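Local coordinates for protein VirX1 (Cyanophage Syn10, PDB 6QGM) that iodinates diverse substrates as a viral halogenase of the tryptophan halogenase family, probably flavin-dependent, at residues Glu93-Phe105 and Phe130-Glu142. Residues are numbered along the deposited sequence; the frame is centred on the assembly and turned at random.
Sequences EYPFGPSLDVSFF and FARFVNSNTYLAE
The carbonyl oxygen of F96 is gripped by two asparagine amides, N135 ND2 at 2.9 Å from F96 O and N137 ND2 at 3.0 Å from the same atom. The nitrogens arrive from opposite faces of the carbonyl plane, N135 ND2 standing 61° out of it and N137 ND2 tilted 33°, while the acceptor lies in each amide's own plane; both hydrogen bonds are nearly straight. N137 holds its CG anti to the backbone N (chi1 -157°), which brings ND2 up to F96; its OD1 takes a further hydrogen bond from N77. In this tryptophan halogenase-type fold, the bonds join the exit of strand 91-95, at one edge of a mixed sheet within this chain, to the link between helices 129-134 and 137-143. At that link N135 O accepts the hydroxyl of T138, and the P95 ring covers the junction, with CG 3.3 Å from T138 OG1 and also against the N135 amide carbon.

Two residues before P95, E93 bends at its second torsion to lay its carboxylate beside A141 CB and E142 CG. Its charge is paired with R80, whereas E142 forms a salt bridge with R132, an arrangement likely to ease the proximity of the two acids.

A third hydrogen bond between the segments lies just before the turn V102-F105: D101 N donates to V134 O over 2.7 Å. Here L100 and V134 run side by side, and F105 meets V134 CG1 at its ring edge. F133 reaches F104 with its CZ 3.6 Å from F104 CB, and W501 of helix 494-512 meets both aromatic rings. One water bridges the backbones, donating to D101 O and F133 O and accepting from F104 N at 3.0 Å from the water oxygen.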
ATOM      1  N   GLU B  93     -25.778  -7.889 -16.860  1.00 54.14           N
ATOM      2  CA  GLU B  93     -25.697  -8.878 -15.764  1.00 53.81           C
ATOM      3  C   GLU B  93     -24.388  -8.673 -15.002  1.00 54.67           C
ATOM      4  O   GLU B  93     -23.390  -8.197 -15.598  1.00 56.69           O
ATOM      5  CB  GLU B  93     -25.801 -10.289 -16.328  1.00 56.96           C
ATOM      6  CG  GLU B  93     -26.926 -10.471 -17.335  1.00 59.58           C
ATOM      7  CD  GLU B  93     -28.275 -10.933 -16.801  1.00 59.40           C
ATOM      8  OE1 GLU B  93     -28.361 -11.322 -15.601  1.00 59.28           O
ATOM      9  OE2 GLU B  93     -29.247 -10.910 -17.600  1.00 57.32           O
ATOM     10  N   TYR B  94     -24.440  -8.975 -13.706  1.00 54.37           N
ATOM     11  CA  TYR B  94     -23.292  -9.402 -12.869  1.00 50.74           C
ATOM     12  C   TYR B  94     -23.535 -10.869 -12.539  1.00 49.86           C
ATOM     13  O   TYR B  94     -24.201 -11.175 -11.555  1.00 47.43           O
ATOM     14  CB  TYR B  94     -23.168  -8.525 -11.619  1.00 50.79           C
ATOM     15  CG  TYR B  94     -21.992  -8.832 -10.731  1.00 52.21           C
ATOM     16  CD1 TYR B  94     -20.898  -9.528 -11.222  1.00 55.10           C
ATOM     17  CD2 TYR B  94     -21.959  -8.429  -9.401  1.00 52.84           C
ATOM     18  CE1 TYR B  94     -19.797  -9.800 -10.423  1.00 54.79           C
ATOM     19  CE2 TYR B  94     -20.864  -8.688  -8.593  1.00 52.60           C
ATOM     20  CZ  TYR B  94     -19.784  -9.385  -9.104  1.00 53.77           C
ATOM     21  OH  TYR B  94     -18.686  -9.662  -8.345  1.00 58.69           O
ATOM     22  N   PRO B  95     -23.056 -11.811 -13.391  1.00 50.54           N
ATOM     23  CA  PRO B  95     -23.235 -13.247 -13.158  1.00 49.36           C
ATOM     24  C   PRO B  95     -22.250 -13.742 -12.098  1.00 49.61           C
ATOM     25  O   PRO B  95     -21.226 -13.123 -11.966  1.00 48.93           O
ATOM     26  CB  PRO B  95     -22.913 -13.848 -14.525  1.00 49.40           C
ATOM     27  CG  PRO B  95     -21.852 -12.930 -15.059  1.00 49.60           C
ATOM     28  CD  PRO B  95     -22.285 -11.550 -14.615  1.00 49.10           C
ATOM     29  N   PHE B  96     -22.561 -14.826 -11.384  1.00 52.38           N
ATOM     30  CA  PHE B  96     -21.672 -15.429 -10.356  1.00 54.90           C
ATOM     31  C   PHE B  96     -20.547 -16.203 -11.054  1.00 55.91           C
ATOM     32  O   PHE B  96     -20.757 -16.855 -12.097  1.00 57.99           O
ATOM     33  CB  PHE B  96     -22.464 -16.329  -9.416  1.00 57.57           C
ATOM     34  CG  PHE B  96     -23.251 -15.570  -8.387  1.00 60.33           C
ATOM     35  CD1 PHE B  96     -22.607 -14.785  -7.444  1.00 61.45           C
ATOM     36  CD2 PHE B  96     -24.634 -15.639  -8.358  1.00 66.09           C
ATOM     37  CE1 PHE B  96     -23.328 -14.080  -6.485  1.00 64.02           C
ATOM     38  CE2 PHE B  96     -25.358 -14.932  -7.400  1.00 66.56           C
ATOM     39  CZ  PHE B  96     -24.706 -14.136  -6.471  1.00 65.91           C
ATOM     40  N   GLY B  97     -19.352 -16.106 -10.486  1.00 56.35           N
ATOM     41  CA  GLY B  97     -18.138 -16.710 -11.046  1.00 58.32           C
ATOM     42  C   GLY B  97     -16.936 -16.412 -10.166  1.00 60.57           C
ATOM     43  O   GLY B  97     -16.747 -15.280  -9.724  1.00 55.34           O
ATOM     44  N   PRO B  98     -16.021 -17.386  -9.977  1.00 68.32           N
ATOM     45  CA  PRO B  98     -14.853 -17.148  -9.132  1.00 69.93           C
ATOM     46  C   PRO B  98     -13.944 -16.130  -9.835  1.00 70.12           C
ATOM     47  O   PRO B  98     -13.463 -15.222  -9.181  1.00 75.72           O
ATOM     48  CB  PRO B  98     -14.214 -18.535  -9.038  1.00 73.66           C
ATOM     49  CG  PRO B  98     -14.592 -19.209 -10.363  1.00 74.75           C
ATOM     50  CD  PRO B  98     -15.965 -18.664 -10.718  1.00 71.48           C
ATOM     51  N   SER B  99     -13.802 -16.284 -11.156  1.00 70.05           N
ATOM     52  CA  SER B  99     -12.805 -15.603 -12.027  1.00 70.04           C
ATOM     53  C   SER B  99     -13.382 -15.435 -13.435  1.00 67.66           C
ATOM     54  O   SER B  99     -14.313 -16.169 -13.781  1.00 67.34           O
ATOM     55  CB  SER B  99     -11.495 -16.365 -12.085  1.00 73.10           C
ATOM     56  OG  SER B  99     -11.693 -17.685 -12.591  1.00 76.26           O
ATOM     57  N   LEU B 100     -12.854 -14.463 -14.168  1.00 68.92           N
ATOM     58  CA  LEU B 100     -13.160 -14.195 -15.589  1.00 72.42           C
ATOM     59  C   LEU B 100     -12.613 -15.350 -16.435  1.00 72.44           C
ATOM     60  O   LEU B 100     -11.403 -15.621 -16.333  1.00 72.24           O
ATOM     61  CB  LEU B 100     -12.500 -12.872 -16.009  1.00 75.34           C
ATOM     62  CG  LEU B 100     -13.258 -11.593 -15.656  1.00 76.89           C
ATOM     63  CD1 LEU B 100     -13.262 -11.340 -14.154  1.00 77.06           C
ATOM     64  CD2 LEU B 100     -12.637 -10.416 -16.389  1.00 78.97           C
ATOM     65  N   ASP B 101     -13.460 -15.968 -17.263  1.00 70.11           N
ATOM     66  CA  ASP B 101     -13.024 -16.945 -18.298  1.00 69.40           C
ATOM     67  C   ASP B 101     -12.145 -16.228 -19.334  1.00 65.20           C
ATOM     68  O   ASP B 101     -12.641 -15.335 -20.019  1.00 62.39           O
ATOM     69  CB  ASP B 101     -14.232 -17.622 -18.955  1.00 70.59           C
ATOM     70  CG  ASP B 101     -13.850 -18.746 -19.895  1.00 73.05           C
ATOM     71  OD1 ASP B 101     -12.713 -18.717 -20.397  1.00 75.37           O
ATOM     72  OD2 ASP B 101     -14.677 -19.645 -20.102  1.00 72.81           O
ATOM     73  N   VAL B 102     -10.887 -16.640 -19.458  1.00 63.53           N
ATOM     74  CA  VAL B 102      -9.846 -15.977 -20.306  1.00 60.57           C
ATOM     75  C   VAL B 102      -9.814 -16.599 -21.713  1.00 61.50           C
ATOM     76  O   VAL B 102      -8.953 -16.193 -22.501  1.00 62.94           O
ATOM     77  CB  VAL B 102      -8.466 -16.041 -19.620  1.00 59.06           C
ATOM     78  CG1 VAL B 102      -8.455 -15.263 -18.323  1.00 57.77           C
ATOM     79  CG2 VAL B 102      -7.986 -17.454 -19.372  1.00 61.27           C
ATOM     80  N   SER B 103     -10.724 -17.526 -22.036  1.00 62.14           N
ATOM     81  CA  SER B 103     -10.659 -18.410 -23.240  1.00 62.64           C
ATOM     82  C   SER B 103     -10.456 -17.611 -24.537  1.00 63.71           C
ATOM     83  O   SER B 103      -9.632 -18.075 -25.355  1.00 64.75           O
ATOM     84  CB  SER B 103     -11.871 -19.293 -23.353  1.00 61.82           C
ATOM     85  OG  SER B 103     -11.931 -20.168 -22.224  1.00 61.22           O
ATOM     86  N   PHE B 104     -11.152 -16.475 -24.731  1.00 60.82           N
ATOM     87  CA  PHE B 104     -11.136 -15.708 -26.006  1.00 59.41           C
ATOM     88  C   PHE B 104     -10.290 -14.441 -25.875  1.00 61.07           C
ATOM     89  O   PHE B 104     -10.306 -13.607 -26.804  1.00 66.76           O
ATOM     90  CB  PHE B 104     -12.564 -15.418 -26.462  1.00 58.07           C
ATOM     91  CG  PHE B 104     -13.323 -16.647 -26.880  1.00 59.72           C
ATOM     92  CD1 PHE B 104     -13.947 -17.451 -25.939  1.00 59.09           C
ATOM     93  CD2 PHE B 104     -13.393 -17.012 -28.223  1.00 60.75           C
ATOM     94  CE1 PHE B 104     -14.619 -18.599 -26.333  1.00 60.75           C
ATOM     95  CE2 PHE B 104     -14.065 -18.160 -28.617  1.00 59.84           C
ATOM     96  CZ  PHE B 104     -14.675 -18.953 -27.670  1.00 60.61           C
ATOM     97  N   PHE B 105      -9.542 -14.304 -24.782  1.00 62.43           N
ATOM     98  CA  PHE B 105      -8.667 -13.127 -24.525  1.00 61.62           C
ATOM     99  C   PHE B 105      -7.436 -13.194 -25.422  1.00 58.88           C
ATOM    100  O   PHE B 105      -6.816 -14.249 -25.442  1.00 59.23           O
ATOM    101  CB  PHE B 105      -8.165 -13.081 -23.078  1.00 62.00           C
ATOM    102  CG  PHE B 105      -9.187 -12.706 -22.036  1.00 60.49           C
ATOM    103  CD1 PHE B 105     -10.543 -12.665 -22.325  1.00 59.26           C
ATOM    104  CD2 PHE B 105      -8.783 -12.429 -20.740  1.00 61.28           C
ATOM    105  CE1 PHE B 105     -11.463 -12.335 -21.340  1.00 59.74           C
ATOM    106  CE2 PHE B 105      -9.709 -12.084 -19.761  1.00 61.48           C
ATOM    107  CZ  PHE B 105     -11.043 -12.038 -20.063  1.00 59.12           C
ATOM    108  N   PHE B 130     -20.044  -7.989 -22.673  1.00 44.78           N
ATOM    109  CA  PHE B 130     -18.873  -8.178 -21.775  1.00 44.42           C
ATOM    110  C   PHE B 130     -19.102  -9.427 -20.917  1.00 47.04           C
ATOM    111  O   PHE B 130     -18.190 -10.303 -20.859  1.00 49.35           O
ATOM    112  CB  PHE B 130     -18.582  -6.976 -20.877  1.00 42.46           C
ATOM    113  CG  PHE B 130     -17.505  -7.267 -19.859  1.00 41.48           C
ATOM    114  CD1 PHE B 130     -16.173  -7.321 -20.236  1.00 40.56           C
ATOM    115  CD2 PHE B 130     -17.833  -7.549 -18.534  1.00 42.25           C
ATOM    116  CE1 PHE B 130     -15.193  -7.620 -19.303  1.00 42.03           C
ATOM    117  CE2 PHE B 130     -16.849  -7.826 -17.598  1.00 42.74           C
ATOM    118  CZ  PHE B 130     -15.530  -7.870 -17.989  1.00 42.55           C
ATOM    119  N   ALA B 131     -20.272  -9.522 -20.267  1.00 45.04           N
ATOM    120  CA  ALA B 131     -20.582 -10.623 -19.326  1.00 44.25           C
ATOM    121  C   ALA B 131     -20.540 -11.964 -20.089  1.00 45.10           C
ATOM    122  O   ALA B 131     -19.915 -12.918 -19.594  1.00 43.13           O
ATOM    123  CB  ALA B 131     -21.919 -10.372 -18.674  1.00 42.58           C
ATOM    124  N   ARG B 132     -21.174 -12.015 -21.266  1.00 45.32           N
ATOM    125  CA  ARG B 132     -21.205 -13.204 -22.144  1.00 46.06           C
ATOM    126  C   ARG B 132     -19.779 -13.594 -22.498  1.00 48.29           C
ATOM    127  O   ARG B 132     -19.500 -14.788 -22.557  1.00 53.14           O
ATOM    128  CB  ARG B 132     -21.960 -12.913 -23.438  1.00 46.63           C
ATOM    129  CG  ARG B 132     -23.297 -12.228 -23.235  1.00 47.00           C
ATOM    130  CD  ARG B 132     -24.339 -12.841 -24.128  1.00 50.20           C
ATOM    131  NE  ARG B 132     -25.537 -12.018 -24.128  1.00 50.24           N
ATOM    132  CZ  ARG B 132     -25.867 -11.154 -25.073  1.00 52.38           C
ATOM    133  NH1 ARG B 132     -25.104 -10.992 -26.144  1.00 55.90           N
ATOM    134  NH2 ARG B 132     -26.987 -10.466 -24.951  1.00 52.15           N
ATOM    135  N   PHE B 133     -18.925 -12.601 -22.744  1.00 48.94           N
ATOM    136  CA  PHE B 133     -17.558 -12.793 -23.270  1.00 49.33           C
ATOM    137  C   PHE B 133     -16.623 -13.262 -22.155  1.00 51.12           C
ATOM    138  O   PHE B 133     -15.540 -13.714 -22.493  1.00 59.87           O
ATOM    139  CB  PHE B 133     -17.044 -11.507 -23.917  1.00 49.51           C
ATOM    140  CG  PHE B 133     -15.713 -11.636 -24.620  1.00 51.14           C
ATOM    141  CD1 PHE B 133     -15.637 -12.119 -25.918  1.00 53.87           C
ATOM    142  CD2 PHE B 133     -14.536 -11.281 -23.983  1.00 50.22           C
ATOM    143  CE1 PHE B 133     -14.409 -12.243 -26.558  1.00 56.27           C
ATOM    144  CE2 PHE B 133     -13.317 -11.397 -24.634  1.00 52.73           C
ATOM    145  CZ  PHE B 133     -13.248 -11.877 -25.917  1.00 53.79           C
ATOM    146  N   VAL B 134     -16.992 -13.164 -20.880  1.00 51.51           N
ATOM    147  CA  VAL B 134     -16.048 -13.522 -19.772  1.00 51.22           C
ATOM    148  C   VAL B 134     -16.670 -14.536 -18.813  1.00 49.53           C
ATOM    149  O   VAL B 134     -15.912 -15.106 -18.011  1.00 51.01           O
ATOM    150  CB  VAL B 134     -15.564 -12.282 -19.004  1.00 52.36           C
ATOM    151  CG1 VAL B 134     -14.844 -11.324 -19.939  1.00 52.42           C
ATOM    152  CG2 VAL B 134     -16.706 -11.599 -18.251  1.00 51.52           C
ATOM    153  N   ASN B 135     -17.979 -14.783 -18.905  1.00 47.05           N
ATOM    154  CA  ASN B 135     -18.705 -15.651 -17.942  1.00 45.66           C
ATOM    155  C   ASN B 135     -19.872 -16.311 -18.676  1.00 45.90           C
ATOM    156  O   ASN B 135     -20.703 -15.602 -19.258  1.00 45.71           O
ATOM    157  CB  ASN B 135     -19.131 -14.872 -16.696  1.00 45.44           C
ATOM    158  CG  ASN B 135     -19.875 -15.736 -15.715  1.00 45.58           C
ATOM    159  OD1 ASN B 135     -20.735 -16.514 -16.131  1.00 47.11           O
ATOM    160  ND2 ASN B 135     -19.559 -15.598 -14.423  1.00 43.37           N
ATOM    161  N   SER B 136     -19.910 -17.639 -18.650  1.00 48.45           N
ATOM    162  CA  SER B 136     -20.904 -18.473 -19.371  1.00 49.52           C
ATOM    163  C   SER B 136     -22.124 -18.684 -18.472  1.00 49.37           C
ATOM    164  O   SER B 136     -23.202 -19.002 -18.999  1.00 49.60           O
ATOM    165  CB  SER B 136     -20.282 -19.784 -19.828  1.00 50.44           C
ATOM    166  OG  SER B 136     -19.136 -19.549 -20.648  1.00 47.08           O
ATOM    167  N   ASN B 137     -21.962 -18.493 -17.162  1.00 49.94           N
ATOM    168  CA  ASN B 137     -23.092 -18.477 -16.205  1.00 50.23           C
ATOM    169  C   ASN B 137     -24.124 -17.493 -16.764  1.00 48.32           C
ATOM    170  O   ASN B 137     -25.319 -17.777 -16.650  1.00 49.37           O
ATOM    171  CB  ASN B 137     -22.627 -18.157 -14.780  1.00 50.77           C
ATOM    172  CG  ASN B 137     -23.571 -18.662 -13.712  1.00 51.92           C
ATOM    173  OD1 ASN B 137     -24.587 -19.289 -14.023  1.00 54.56           O
ATOM    174  ND2 ASN B 137     -23.243 -18.403 -12.454  1.00 50.64           N
ATOM    175  N   THR B 138     -23.657 -16.409 -17.384  1.00 48.30           N
ATOM    176  CA  THR B 138     -24.464 -15.373 -18.097  1.00 50.10           C
ATOM    177  C   THR B 138     -25.547 -16.013 -18.978  1.00 51.98           C
ATOM    178  O   THR B 138     -26.683 -15.520 -18.957  1.00 50.57           O
ATOM    179  CB  THR B 138     -23.562 -14.482 -18.961  1.00 48.78           C
ATOM    180  OG1 THR B 138     -22.482 -14.047 -18.132  1.00 46.06           O
ATOM    181  CG2 THR B 138     -24.289 -13.299 -19.569  1.00 48.75           C
ATOM    182  N   TYR B 139     -25.213 -17.060 -19.728  1.00 54.67           N
ATOM    183  CA  TYR B 139     -26.136 -17.744 -20.675  1.00 57.65           C
ATOM    184  C   TYR B 139     -27.276 -18.435 -19.921  1.00 59.15           C
ATOM    185  O   TYR B 139     -28.422 -18.376 -20.409  1.00 63.63           O
ATOM    186  CB  TYR B 139     -25.392 -18.778 -21.521  1.00 59.01           C
ATOM    187  CG  TYR B 139     -24.331 -18.202 -22.423  1.00 59.17           C
ATOM    188  CD1 TYR B 139     -24.678 -17.555 -23.592  1.00 61.04           C
ATOM    189  CD2 TYR B 139     -22.988 -18.334 -22.132  1.00 58.47           C
ATOM    190  CE1 TYR B 139     -23.715 -17.017 -24.423  1.00 62.53           C
ATOM    191  CE2 TYR B 139     -22.013 -17.831 -22.972  1.00 60.97           C
ATOM    192  CZ  TYR B 139     -22.376 -17.174 -24.131  1.00 62.17           C
ATOM    193  OH  TYR B 139     -21.431 -16.656 -24.971  1.00 64.33           O
ATOM    194  N   LEU B 140     -26.974 -19.100 -18.800  1.00 56.72           N
ATOM    195  CA  LEU B 140     -27.986 -19.762 -17.931  1.00 55.43           C
ATOM    196  C   LEU B 140     -28.975 -18.685 -17.460  1.00 53.28           C
ATOM    197  O   LEU B 140     -30.200 -18.874 -17.610  1.00 55.30           O
ATOM    198  CB  LEU B 140     -27.299 -20.427 -16.736  1.00 55.26           C
ATOM    199  CG  LEU B 140     -26.316 -21.551 -17.068  1.00 57.64           C
ATOM    200  CD1 LEU B 140     -25.689 -22.141 -15.796  1.00 59.24           C
ATOM    201  CD2 LEU B 140     -26.988 -22.639 -17.911  1.00 58.43           C
ATOM    202  N   ALA B 141     -28.440 -17.592 -16.917  1.00 49.95           N
ATOM    203  CA  ALA B 141     -29.201 -16.436 -16.410  1.00 49.48           C
ATOM    204  C   ALA B 141     -30.059 -15.874 -17.541  1.00 51.31           C
ATOM    205  O   ALA B 141     -31.251 -15.662 -17.322  1.00 55.29           O
ATOM    206  CB  ALA B 141     -28.259 -15.402 -15.863  1.00 49.23           C
ATOM    207  N   GLU B 142     -29.478 -15.694 -18.723  1.00 54.94           N
ATOM    208  CA  GLU B 142     -30.129 -14.986 -19.859  1.00 56.28           C
ATOM    209  C   GLU B 142     -31.272 -15.829 -20.427  1.00 56.92           C
ATOM    210  O   GLU B 142     -32.306 -15.231 -20.728  1.00 61.33           O
ATOM    211  CB  GLU B 142     -29.112 -14.614 -20.942  1.00 56.92           C
ATOM    212  CG  GLU B 142     -28.359 -13.348 -20.603  1.00 58.38           C
ATOM    213  CD  GLU B 142     -27.616 -12.666 -21.737  1.00 59.42           C
ATOM    214  OE1 GLU B 142     -27.956 -12.916 -22.898  1.00 60.59           O
ATOM    215  OE2 GLU B 142     -26.710 -11.853 -21.450  1.00 60.53           O
TER
HETATM  216  O   HOH W   1     -12.947 -15.260 -22.630  1.00 34.03           O